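Probable transcriptional regulator, TetR family protein (Rhodococcus sp., PDB 3BJB) probably binds DNA as a dimeric transcriptional regulator, pairing a helix-turn-helix DNA-binding region with an all-helical C-terminal domain. Local coordinates at residues Ala106-Leu111 with Asp186-Ile191; Ser123-Asn128 with Val173-Leu178. All blocks are in the same frame, centred on the assembly; numbering follows the deposited sequence.

Contact 1 (Ala106-Leu111 with Asp186-Ile191). With SO4 (sulfate ion), chain N.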
ATOM      1  N   ALA B 106      11.682  -8.963  -8.141  1.00 61.60           N
ATOM      2  CA  ALA B 106      11.240  -7.578  -8.038  1.00 60.59           C
ATOM      3  C   ALA B 106      11.449  -7.003  -6.619  1.00 60.47           C
ATOM      4  O   ALA B 106      11.985  -5.895  -6.458  1.00 60.57           O
ATOM      5  CB  ALA B 106       9.802  -7.466  -8.453  1.00 60.05           C
ATOM      6  N   THR B 107      11.041  -7.766  -5.602  1.00 58.68           N
ATOM      7  CA  THR B 107      11.209  -7.368  -4.219  1.00 57.52           C
ATOM      8  C   THR B 107      12.673  -6.997  -3.991  1.00 58.89           C
ATOM      9  O   THR B 107      12.988  -5.945  -3.391  1.00 58.30           O
ATOM     10  CB  THR B 107      10.841  -8.512  -3.267  1.00 58.12           C
ATOM     11  OG1 THR B 107       9.513  -9.018  -3.565  1.00 58.65           O
ATOM     12  CG2 THR B 107      10.888  -8.033  -1.848  1.00 57.87           C
ATOM     13  N   ARG B 108      13.571  -7.845  -4.497  1.00 57.61           N
ATOM     14  CA  ARG B 108      14.969  -7.641  -4.263  1.00 57.80           C
ATOM     15  C   ARG B 108      15.482  -6.389  -4.924  1.00 58.22           C
ATOM     16  O   ARG B 108      16.071  -5.554  -4.248  1.00 60.57           O
ATOM     17  CB  ARG B 108      15.781  -8.872  -4.629  1.00 57.69           C
ATOM     18  CG  ARG B 108      15.792  -9.872  -3.480  1.00 57.24           C
ATOM     19  CD  ARG B 108      16.378 -11.170  -3.955  1.00 56.96           C
ATOM     20  NE  ARG B 108      16.152 -12.206  -2.959  1.00 54.91           N
ATOM     21  CZ  ARG B 108      16.476 -13.473  -3.113  1.00 52.32           C
ATOM     22  NH1 ARG B 108      16.253 -14.318  -2.128  1.00 50.51           N
ATOM     23  NH2 ARG B 108      17.048 -13.861  -4.232  1.00 52.25           N
ATOM     24  N   GLY B 109      15.198  -6.217  -6.207  1.00 57.14           N
ATOM     25  CA  GLY B 109      15.597  -5.003  -6.925  1.00 57.56           C
ATOM     26  C   GLY B 109      14.961  -3.700  -6.478  1.00 57.80           C
ATOM     27  O   GLY B 109      15.571  -2.660  -6.601  1.00 59.89           O
ATOM     28  N   LEU B 110      13.737  -3.751  -5.966  1.00 58.67           N
ATOM     29  CA  LEU B 110      13.116  -2.614  -5.282  1.00 58.36           C
ATOM     30  C   LEU B 110      13.789  -2.274  -3.963  1.00 58.86           C
ATOM     31  O   LEU B 110      14.106  -1.104  -3.700  1.00 58.75           O
ATOM     32  CB  LEU B 110      11.640  -2.894  -4.996  1.00 58.85           C
ATOM     33  CG  LEU B 110      10.503  -2.143  -5.706  1.00 59.94           C
ATOM     34  CD1 LEU B 110      10.741  -1.961  -7.186  1.00 59.87           C
ATOM     35  CD2 LEU B 110       9.248  -2.956  -5.520  1.00 61.11           C
ATOM     36  N   LEU B 111      13.970  -3.288  -3.116  1.00 60.74           N
ATOM     37  CA  LEU B 111      14.600  -3.121  -1.811  1.00 60.03           C
ATOM     38  C   LEU B 111      16.044  -2.657  -1.915  1.00 62.60           C
ATOM     39  O   LEU B 111      16.565  -2.148  -0.945  1.00 63.60           O
ATOM     40  CB  LEU B 111      14.525  -4.403  -1.035  1.00 58.94           C
ATOM     41  CG  LEU B 111      13.462  -4.707   0.027  1.00 59.75           C
ATOM     42  CD1 LEU B 111      12.235  -3.783   0.125  1.00 59.01           C
ATOM     43  CD2 LEU B 111      13.015  -6.099  -0.239  1.00 60.21           C
ATOM     44  N   ASP B 186      11.627 -12.499   6.199  1.00 62.43           N
ATOM     45  CA  ASP B 186      10.195 -12.624   6.425  1.00 63.05           C
ATOM     46  C   ASP B 186       9.298 -12.012   5.312  1.00 63.69           C
ATOM     47  O   ASP B 186       8.251 -12.554   5.042  1.00 64.78           O
ATOM     48  CB  ASP B 186       9.821 -12.091   7.800  1.00 63.56           C
ATOM     49  CG  ASP B 186      10.419 -12.927   8.937  1.00 65.05           C
ATOM     50  OD1 ASP B 186      10.539 -12.383  10.073  1.00 64.61           O
ATOM     51  OD2 ASP B 186      10.754 -14.132   8.705  1.00 64.06           O
ATOM     52  N   ALA B 187       9.666 -10.896   4.677  1.00 63.56           N
ATOM     53  CA  ALA B 187       8.868 -10.415   3.535  1.00 64.50           C
ATOM     54  C   ALA B 187       8.818 -11.498   2.482  1.00 65.60           C
ATOM     55  O   ALA B 187       7.721 -11.937   2.062  1.00 65.90           O
ATOM     56  CB  ALA B 187       9.440  -9.146   2.934  1.00 65.36           C
ATOM     57  N   GLU B 188      10.010 -11.954   2.082  1.00 65.98           N
ATOM     58  CA  GLU B 188      10.162 -13.074   1.130  1.00 67.16           C
ATOM     59  C   GLU B 188       9.342 -14.322   1.530  1.00 66.74           C
ATOM     60  O   GLU B 188       8.581 -14.858   0.737  1.00 67.63           O
ATOM     61  CB  GLU B 188      11.650 -13.401   0.883  1.00 66.45           C
ATOM     62  CG  GLU B 188      12.388 -12.213   0.244  1.00 69.07           C
ATOM     63  CD  GLU B 188      13.830 -12.459  -0.237  1.00 69.31           C
ATOM     64  OE1 GLU B 188      14.351 -13.597  -0.225  1.00 71.38           O
ATOM     65  OE2 GLU B 188      14.451 -11.475  -0.675  1.00 70.46           O
ATOM     66  N   SER B 189       9.464 -14.745   2.777  1.00 67.40           N
ATOM     67  CA  SER B 189       8.685 -15.881   3.286  1.00 67.60           C
ATOM     68  C   SER B 189       7.160 -15.665   3.182  1.00 68.10           C
ATOM     69  O   SER B 189       6.414 -16.589   2.873  1.00 67.39           O
ATOM     70  CB  SER B 189       9.084 -16.188   4.727  1.00 66.29           C
ATOM     71  OG  SER B 189       8.943 -17.569   4.914  1.00 68.15           O
ATOM     72  N   ASP B 190       6.711 -14.437   3.435  1.00 68.68           N
ATOM     73  CA  ASP B 190       5.309 -14.096   3.261  1.00 69.44           C
ATOM     74  C   ASP B 190       4.839 -14.031   1.822  1.00 69.95           C
ATOM     75  O   ASP B 190       3.687 -14.369   1.542  1.00 69.04           O
ATOM     76  CB  ASP B 190       4.990 -12.792   3.952  1.00 70.27           C
ATOM     77  CG  ASP B 190       4.761 -12.987   5.414  1.00 70.85           C
ATOM     78  OD1 ASP B 190       4.289 -14.082   5.763  1.00 71.33           O
ATOM     79  OD2 ASP B 190       5.060 -12.070   6.211  1.00 72.76           O
ATOM     80  N   ILE B 191       5.696 -13.563   0.912  1.00 69.22           N
ATOM     81  CA  ILE B 191       5.362 -13.680  -0.481  1.00 68.32           C
ATOM     82  C   ILE B 191       5.282 -15.160  -0.909  1.00 69.57           C
ATOM     83  O   ILE B 191       4.491 -15.505  -1.776  1.00 69.38           O
ATOM     84  CB  ILE B 191       6.299 -12.885  -1.340  1.00 67.82           C
ATOM     85  CG1 ILE B 191       6.119 -11.386  -1.036  1.00 68.08           C
ATOM     86  CG2 ILE B 191       6.017 -13.162  -2.788  1.00 66.53           C
ATOM     87  CD1 ILE B 191       7.418 -10.546  -1.075  1.00 67.07           C
TER
HETATM   88  S   SO4 N 314      17.652 -17.678  -3.075  0.60 83.99           S
HETATM   89  O1  SO4 N 314      17.660 -16.417  -2.345  0.60 83.81           O
HETATM   90  O2  SO4 N 314      18.592 -18.600  -2.440  0.60 83.85           O
HETATM   91  O3  SO4 N 314      16.294 -18.244  -3.031  0.60 83.19           O
HETATM   92  O4  SO4 N 314      18.100 -17.421  -4.449  0.60 83.18           O
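The carboxylate of E188 lies at the edge of the R108 guanidinium, tilted out of a flat pairing, and a sulfate ion, probably picked up during crystallisation, also lies at the guanidinium edge. The grip is side-on: NE of R108 donates to OE2 of E188 at 2.9 Å, close to the guanidinium plane and nearly straight at 165°, while NH1 of R108 reaches OE1 of E188 at 2.8 Å and is more bent. Both carboxylate oxygens are met on their syn sides, but the two planes are turned 46° apart, so the salt bridge is twisted rather than flat. R108 is extended from CG to NE and crosses the E188 side chain at about a right angle. NH1 of R108 also hydrogen-bonds O1 of the sulfate, to which NH2 gives a second, weak hydrogen bond, so NH1 is shared by two anions at adjacent parts of the edge.

Deeper in, T107 and I191 point at each other tip to tip, with CD1 of I191 3.6 Å from OG1 of T107. That hydroxyl is engaged by the L103 carbonyl and W170 NE1, and W170 also packs on I191. A partly exposed salt bridge thus borders a buried seam between helices 95-111 and 184-198 in the helical C-terminal domain of a TetR-family regulator.

Contact 2 (Ser123-Asn128 with Val173-Leu178)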
ATOM      1  N   SER B 123       3.665   6.762  -5.065  1.00 69.93           N
ATOM      2  CA  SER B 123       3.002   7.322  -6.237  1.00 69.89           C
ATOM      3  C   SER B 123       1.880   6.458  -6.766  1.00 70.29           C
ATOM      4  O   SER B 123       0.831   6.961  -7.078  1.00 72.41           O
ATOM      5  CB  SER B 123       4.023   7.604  -7.331  1.00 69.78           C
ATOM      6  OG  SER B 123       4.567   8.893  -7.160  1.00 68.62           O
ATOM      7  N   THR B 124       2.088   5.158  -6.836  1.00 72.06           N
ATOM      8  CA  THR B 124       1.067   4.196  -7.323  1.00 73.14           C
ATOM      9  C   THR B 124      -0.097   3.950  -6.336  1.00 73.14           C
ATOM     10  O   THR B 124      -1.211   3.612  -6.732  1.00 72.05           O
ATOM     11  CB  THR B 124       1.782   2.898  -7.711  1.00 73.05           C
ATOM     12  OG1 THR B 124       2.544   3.158  -8.897  1.00 72.36           O
ATOM     13  CG2 THR B 124       0.812   1.741  -7.940  1.00 73.59           C
ATOM     14  N   SER B 125       0.174   4.161  -5.053  1.00 74.82           N
ATOM     15  CA  SER B 125      -0.863   4.148  -4.033  1.00 75.72           C
ATOM     16  C   SER B 125      -1.801   5.337  -4.177  1.00 75.22           C
ATOM     17  O   SER B 125      -2.995   5.144  -4.272  1.00 76.76           O
ATOM     18  CB  SER B 125      -0.254   4.130  -2.641  1.00 76.56           C
ATOM     19  OG  SER B 125       0.417   2.913  -2.443  1.00 78.13           O
ATOM     20  N   THR B 126      -1.274   6.551  -4.208  1.00 74.19           N
ATOM     21  CA  THR B 126      -2.119   7.737  -4.293  1.00 74.20           C
ATOM     22  C   THR B 126      -2.724   8.001  -5.694  1.00 74.58           C
ATOM     23  O   THR B 126      -3.560   8.872  -5.828  1.00 75.53           O
ATOM     24  CB  THR B 126      -1.361   9.032  -3.825  1.00 74.96           C
ATOM     25  OG1 THR B 126      -0.307   9.354  -4.748  1.00 74.25           O
ATOM     26  CG2 THR B 126      -0.762   8.865  -2.428  1.00 74.64           C
ATOM     27  N   ALA B 127      -2.333   7.264  -6.730  1.00 74.63           N
ATOM     28  CA  ALA B 127      -2.677   7.670  -8.096  1.00 75.29           C
ATOM     29  C   ALA B 127      -4.031   7.214  -8.595  1.00 75.62           C
ATOM     30  O   ALA B 127      -4.169   6.127  -9.124  1.00 74.07           O
ATOM     31  CB  ALA B 127      -1.597   7.236  -9.084  1.00 75.86           C
ATOM     32  N   ASN B 128      -5.033   8.072  -8.490  1.00 77.15           N
ATOM     33  CA  ASN B 128      -6.315   7.719  -9.058  1.00 78.10           C
ATOM     34  C   ASN B 128      -6.206   7.385 -10.541  1.00 78.70           C
ATOM     35  O   ASN B 128      -5.539   8.085 -11.315  1.00 77.91           O
ATOM     36  CB  ASN B 128      -7.369   8.780  -8.807  1.00 78.28           C
ATOM     37  CG  ASN B 128      -8.755   8.231  -8.979  1.00 79.00           C
ATOM     38  OD1 ASN B 128      -9.182   7.927 -10.096  1.00 79.36           O
ATOM     39  ND2 ASN B 128      -9.463   8.062  -7.868  1.00 79.46           N
ATOM     40  N   VAL B 173       3.317  -5.855   1.259  1.00 60.54           N
ATOM     41  CA  VAL B 173       4.461  -6.433   1.924  1.00 58.94           C
ATOM     42  C   VAL B 173       5.683  -5.557   1.710  1.00 61.00           C
ATOM     43  O   VAL B 173       6.474  -5.329   2.667  1.00 60.68           O
ATOM     44  CB  VAL B 173       4.746  -7.857   1.417  1.00 57.94           C
ATOM     45  CG1 VAL B 173       5.921  -8.446   2.155  1.00 53.21           C
ATOM     46  CG2 VAL B 173       3.455  -8.759   1.521  1.00 56.10           C
ATOM     47  N   ILE B 174       5.855  -5.066   0.474  1.00 61.32           N
ATOM     48  CA  ILE B 174       6.994  -4.200   0.172  1.00 62.53           C
ATOM     49  C   ILE B 174       6.906  -2.908   0.975  1.00 62.35           C
ATOM     50  O   ILE B 174       7.871  -2.508   1.618  1.00 63.39           O
ATOM     51  CB  ILE B 174       7.102  -3.829  -1.319  1.00 63.74           C
ATOM     52  CG1 ILE B 174       6.968  -5.060  -2.176  1.00 63.89           C
ATOM     53  CG2 ILE B 174       8.489  -3.273  -1.602  1.00 64.59           C
ATOM     54  CD1 ILE B 174       8.161  -5.951  -2.054  1.00 64.04           C
ATOM     55  N   GLN B 175       5.742  -2.276   0.942  1.00 62.11           N
ATOM     56  CA  GLN B 175       5.530  -1.005   1.583  1.00 65.65           C
ATOM     57  C   GLN B 175       5.944  -1.178   3.042  1.00 64.02           C
ATOM     58  O   GLN B 175       6.687  -0.373   3.620  1.00 62.62           O
ATOM     59  CB  GLN B 175       4.040  -0.658   1.492  1.00 67.33           C
ATOM     60  CG  GLN B 175       3.701   0.810   1.165  1.00 70.85           C
ATOM     61  CD  GLN B 175       2.249   0.973   0.604  1.00 71.20           C
ATOM     62  OE1 GLN B 175       1.498   0.000   0.517  1.00 72.17           O
ATOM     63  NE2 GLN B 175       1.871   2.217   0.240  1.00 73.53           N
ATOM     64  N   SER B 176       5.466  -2.285   3.593  1.00 61.84           N
ATOM     65  CA  SER B 176       5.729  -2.691   4.946  1.00 61.98           C
ATOM     66  C   SER B 176       7.218  -2.884   5.269  1.00 61.35           C
ATOM     67  O   SER B 176       7.716  -2.434   6.310  1.00 59.08           O
ATOM     68  CB  SER B 176       4.927  -3.940   5.216  1.00 61.19           C
ATOM     69  OG  SER B 176       5.355  -4.513   6.403  1.00 64.65           O
ATOM     70  N   CYS B 177       7.893  -3.557   4.346  1.00 62.66           N
ATOM     71  CA  CYS B 177       9.331  -3.724   4.326  1.00 61.45           C
ATOM     72  C   CYS B 177      10.127  -2.418   4.260  1.00 59.98           C
ATOM     73  O   CYS B 177      11.057  -2.212   5.024  1.00 57.87           O
ATOM     74  CB  CYS B 177       9.691  -4.593   3.124  1.00 64.08           C
ATOM     75  SG  CYS B 177      11.188  -5.557   3.373  1.00 68.07           S
ATOM     76  N   LEU B 178       9.767  -1.529   3.343  1.00 58.60           N
ATOM     77  CA  LEU B 178      10.387  -0.225   3.292  1.00 55.79           C
ATOM     78  C   LEU B 178      10.223   0.529   4.613  1.00 56.54           C
ATOM     79  O   LEU B 178      11.144   1.162   5.097  1.00 55.38           O
ATOM     80  CB  LEU B 178       9.786   0.542   2.146  1.00 55.18           C
ATOM     81  CG  LEU B 178      10.478   0.626   0.768  1.00 54.98           C
ATOM     82  CD1 LEU B 178      11.778  -0.161   0.626  1.00 53.33           C
ATOM     83  CD2 LEU B 178       9.460   0.311  -0.341  1.00 54.62           C
TER
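Close to the subunit interface of the helical C-terminal domain, the last turn of helix 114-126 faces helix 157-179 through a single pair of polar side chains, S125 and Q175. The amide nitrogen NE2 of Q175 approaches OG of S125 at 3.1 Å, and the N-H...O angle of 125° makes this a weak, strongly bent hydrogen bond. Q175 covers most of the gap: its chain is extended beyond CG and carries the amide across to the short serine, leaving the backbones well separated, with 9.9 Å between CA of S125 and CA of Q175. S125 keeps OG beside its own backbone nitrogen (chi1 -66°), which lets the hydroxyl also bond the carbonyl oxygen of I121 one turn earlier, a local helix contact common for serine. The same oxygen therefore has partners in its own helix and in the facing one.

In this two-chain assembly the pair lies beside the second subunit, where Q175 packs on S125 of that subunit and T126 on its Q122. Two neighbours of Q175 on the helix turn inward: I174 packs on T107 and L110 of helix 95-111, while V173 lies against A187 and I191 of helix 184-198.

Contacts 1 and 2 belong to one helical C-terminal domain, their centres about 14 Å apart, with contact 2 nested along the chain inside the loop closed by contact 1. Contact 1 is partly buried and joins helices 95-111 and 184-198 by a charged pair outside and a buried threonine-isoleucine contact within; contact 2 is a surface contact, a thin uncharged polar bridge between helices 114-126 and 157-179, beside the second subunit. No helix serves both, yet they touch: CD1 of L111 lies 3.7 Å from CD1 of L178 and 3.8 Å from SG of C177. Segment 173-178 thus packs against both segments of contact 1, while Q175 reaches S125 of its own chain and also packs on the second subunit.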